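Type-2Ba cytolytic delta-endotoxin (Bacillus thuringiensis serovar israelensis, PDB 2RCI) probably kills the larvae of dipteran insects by forming pores in the membranes of their midgut epithelial cells. Local coordinates at residues F150-P155 / A186-Q191. Numbering follows the deposited sequence.
Sequences FMAILP and ALTVVQ
Met151 and Gln191 exchange two backbone hydrogen bonds, N to O at 2.9 Å each way, and Ile153 and Val189 repeat the pattern two residues further along each of these antiparallel central strands. Between them Ala152 and Val190 form a non-hydrogen-bonded pair, where Val190 CA lies 3.2 Å from Met151 O in a CA-H...O contact. Pro155, without an N-H, breaks the ladder: the O of Leu187 meets its ring CD at 3.1 Å, and one weak bond remains, from Leu187 N to Pro155 O. The side chain of Leu154 runs along this altered end. Its CB stays 4.1 Å from the O of Leu187; CG, anti to the backbone N (chi1 174°), carries the branch toward the partner strand. CD1 then lies 3.1 Å from Leu187 O and reaches the OG1 of Thr188 and the CB of Ala186, while CD2 approaches the same OG1 from 3.9 Å. That hydroxyl is hydrogen-bonded to the O of Val88, and the methyl CG2 of Thr188 faces the CB of Ala152. On the other face Val189 CG1 packs on Ile153 CB at 3.7 Å, and Leu187 CD1 leans on the proline ring; helices 21-31 and 44-53 cover this side, where the side-chain amide of Gln191 accepts hydrogen bonds at OE1 from Gln23 and Arg26 and gives one from NE2 to the O of Pro55. At the exposed end the Phe150 ring sets its edge against the backbone C of Gln191. Strands 132-142 and 57-64 flank the pair, so this seam lies inside the sheet of the Cyt alpha/beta fold. Four near-straight amide bonds and aliphatic contacts on both faces hold it, while at the proline end one weak amide bond is left and carbons crowd the O of Leu187 where an N-H would sit.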
ATOM      1  N   PHE A 150       0.128   6.471  20.110  1.00 20.45           N
ATOM      2  CA  PHE A 150       0.992   6.069  18.994  1.00 19.34           C
ATOM      3  C   PHE A 150       0.559   6.592  17.637  1.00 18.48           C
ATOM      4  O   PHE A 150      -0.622   6.920  17.438  1.00 18.01           O
ATOM      5  CB  PHE A 150       1.049   4.535  18.885  1.00 19.61           C
ATOM      6  CG  PHE A 150       1.546   3.877  20.120  1.00 19.86           C
ATOM      7  CD1 PHE A 150       2.908   3.675  20.296  1.00 19.99           C
ATOM      8  CD2 PHE A 150       0.657   3.490  21.133  1.00 22.38           C
ATOM      9  CE1 PHE A 150       3.402   3.084  21.469  1.00 23.14           C
ATOM     10  CE2 PHE A 150       1.140   2.881  22.297  1.00 23.97           C
ATOM     11  CZ  PHE A 150       2.525   2.681  22.456  1.00 22.68           C
ATOM     12  N   MET A 151       1.515   6.668  16.715  1.00 16.28           N
ATOM     13  CA  MET A 151       1.165   6.730  15.270  1.00 16.52           C
ATOM     14  C   MET A 151       1.535   5.415  14.610  1.00 16.55           C
ATOM     15  O   MET A 151       2.586   4.857  14.924  1.00 16.17           O
ATOM     16  CB  MET A 151       1.908   7.851  14.577  1.00 16.28           C
ATOM     17  CG  MET A 151       1.631   7.965  13.066  1.00 16.35           C
ATOM     18  SD  MET A 151       2.382   9.462  12.375  1.00 19.35           S
ATOM     19  CE  MET A 151       1.475  10.761  13.214  1.00 17.96           C
ATOM     20  N   ALA A 152       0.696   4.937  13.697  1.00 15.70           N
ATOM     21  CA  ALA A 152       1.002   3.736  12.935  1.00 15.89           C
ATOM     22  C   ALA A 152       1.361   4.147  11.495  1.00 15.47           C
ATOM     23  O   ALA A 152       0.716   5.009  10.887  1.00 16.40           O
ATOM     24  CB  ALA A 152      -0.180   2.763  12.963  1.00 16.78           C
ATOM     25  N   ILE A 153       2.400   3.524  10.970  1.00 15.18           N
ATOM     26  CA  ILE A 153       2.862   3.745   9.605  1.00 15.62           C
ATOM     27  C   ILE A 153       2.794   2.391   8.893  1.00 16.18           C
ATOM     28  O   ILE A 153       3.347   1.375   9.368  1.00 15.41           O
ATOM     29  CB  ILE A 153       4.323   4.250   9.595  1.00 17.40           C
ATOM     30  CG1 ILE A 153       4.483   5.536  10.429  1.00 16.91           C
ATOM     31  CG2 ILE A 153       4.816   4.479   8.173  1.00 16.97           C
ATOM     32  CD1 ILE A 153       3.645   6.753   9.945  1.00 18.41           C
ATOM     33  N   LEU A 154       2.090   2.373   7.768  1.00 15.86           N
ATOM     34  CA  LEU A 154       1.858   1.152   7.001  1.00 16.63           C
ATOM     35  C   LEU A 154       2.252   1.364   5.523  1.00 15.54           C
ATOM     36  O   LEU A 154       1.422   1.828   4.716  1.00 15.49           O
ATOM     37  CB  LEU A 154       0.380   0.737   7.147  1.00 16.12           C
ATOM     38  CG  LEU A 154      -0.177  -0.450   6.338  1.00 17.61           C
ATOM     39  CD1 LEU A 154       0.775  -1.640   6.254  1.00 20.17           C
ATOM     40  CD2 LEU A 154      -1.531  -0.878   6.988  1.00 19.85           C
ATOM     41  N   PRO A 155       3.531   1.101   5.182  1.00 16.20           N
ATOM     42  CA  PRO A 155       3.957   1.055   3.781  1.00 16.49           C
ATOM     43  C   PRO A 155       3.437  -0.228   3.164  1.00 17.32           C
ATOM     44  O   PRO A 155       3.547  -1.294   3.781  1.00 16.96           O
ATOM     45  CB  PRO A 155       5.493   0.982   3.876  1.00 16.80           C
ATOM     46  CG  PRO A 155       5.810   1.412   5.269  1.00 17.43           C
ATOM     47  CD  PRO A 155       4.685   0.902   6.088  1.00 15.69           C
ATOM     48  N   ALA A 186       4.282  -5.687   3.002  1.00 19.06           N
ATOM     49  CA  ALA A 186       3.770  -4.631   3.872  1.00 18.46           C
ATOM     50  C   ALA A 186       4.274  -4.845   5.303  1.00 18.74           C
ATOM     51  O   ALA A 186       4.591  -5.977   5.716  1.00 18.11           O
ATOM     52  CB  ALA A 186       2.236  -4.628   3.832  1.00 18.03           C
ATOM     53  N   LEU A 187       4.359  -3.755   6.053  1.00 17.69           N
ATOM     54  CA  LEU A 187       4.576  -3.859   7.487  1.00 17.68           C
ATOM     55  C   LEU A 187       3.836  -2.723   8.177  1.00 17.68           C
ATOM     56  O   LEU A 187       3.634  -1.660   7.572  1.00 18.50           O
ATOM     57  CB  LEU A 187       6.078  -3.809   7.821  1.00 17.71           C
ATOM     58  CG  LEU A 187       6.883  -2.485   7.708  1.00 18.43           C
ATOM     59  CD1 LEU A 187       6.521  -1.455   8.768  1.00 25.71           C
ATOM     60  CD2 LEU A 187       8.377  -2.788   7.857  1.00 19.72           C
ATOM     61  N   THR A 188       3.438  -2.932   9.429  1.00 17.52           N
ATOM     62  CA  THR A 188       2.915  -1.834  10.230  1.00 17.04           C
ATOM     63  C   THR A 188       3.896  -1.604  11.355  1.00 17.03           C
ATOM     64  O   THR A 188       4.233  -2.550  12.083  1.00 16.47           O
ATOM     65  CB  THR A 188       1.540  -2.158  10.839  1.00 16.44           C
ATOM     66  OG1 THR A 188       0.640  -2.569   9.798  1.00 17.61           O
ATOM     67  CG2 THR A 188       0.989  -0.946  11.516  1.00 18.14           C
ATOM     68  N   VAL A 189       4.359  -0.360  11.479  1.00 16.49           N
ATOM     69  CA  VAL A 189       5.197   0.039  12.606  1.00 18.28           C
ATOM     70  C   VAL A 189       4.478   1.127  13.416  1.00 18.10           C
ATOM     71  O   VAL A 189       3.934   2.096  12.850  1.00 18.97           O
ATOM     72  CB  VAL A 189       6.623   0.488  12.132  1.00 18.63           C
ATOM     73  CG1 VAL A 189       6.530   1.706  11.223  1.00 20.22           C
ATOM     74  CG2 VAL A 189       7.532   0.822  13.358  1.00 20.37           C
ATOM     75  N   VAL A 190       4.433   0.951  14.732  1.00 17.89           N
ATOM     76  CA  VAL A 190       3.889   1.989  15.590  1.00 18.70           C
ATOM     77  C   VAL A 190       5.047   2.673  16.324  1.00 18.69           C
ATOM     78  O   VAL A 190       6.004   2.008  16.746  1.00 19.15           O
ATOM     79  CB  VAL A 190       2.826   1.451  16.572  1.00 19.44           C
ATOM     80  CG1 VAL A 190       1.641   0.860  15.796  1.00 20.22           C
ATOM     81  CG2 VAL A 190       3.424   0.380  17.543  1.00 21.14           C
ATOM     82  N   GLN A 191       4.978   3.997  16.418  1.00 17.65           N
ATOM     83  CA  GLN A 191       5.960   4.776  17.170  1.00 18.07           C
ATOM     84  C   GLN A 191       5.206   5.669  18.150  1.00 19.01           C
ATOM     85  O   GLN A 191       4.126   6.219  17.803  1.00 17.85           O
ATOM     86  CB  GLN A 191       6.822   5.643  16.237  1.00 18.20           C
ATOM     87  CG  GLN A 191       7.911   6.494  16.954  1.00 17.84           C
ATOM     88  CD  GLN A 191       8.776   7.260  15.958  1.00 19.78           C
ATOM     89  OE1 GLN A 191       8.296   8.160  15.267  1.00 19.05           O
ATOM     90  NE2 GLN A 191      10.061   6.909  15.888  1.00 19.70           N
TER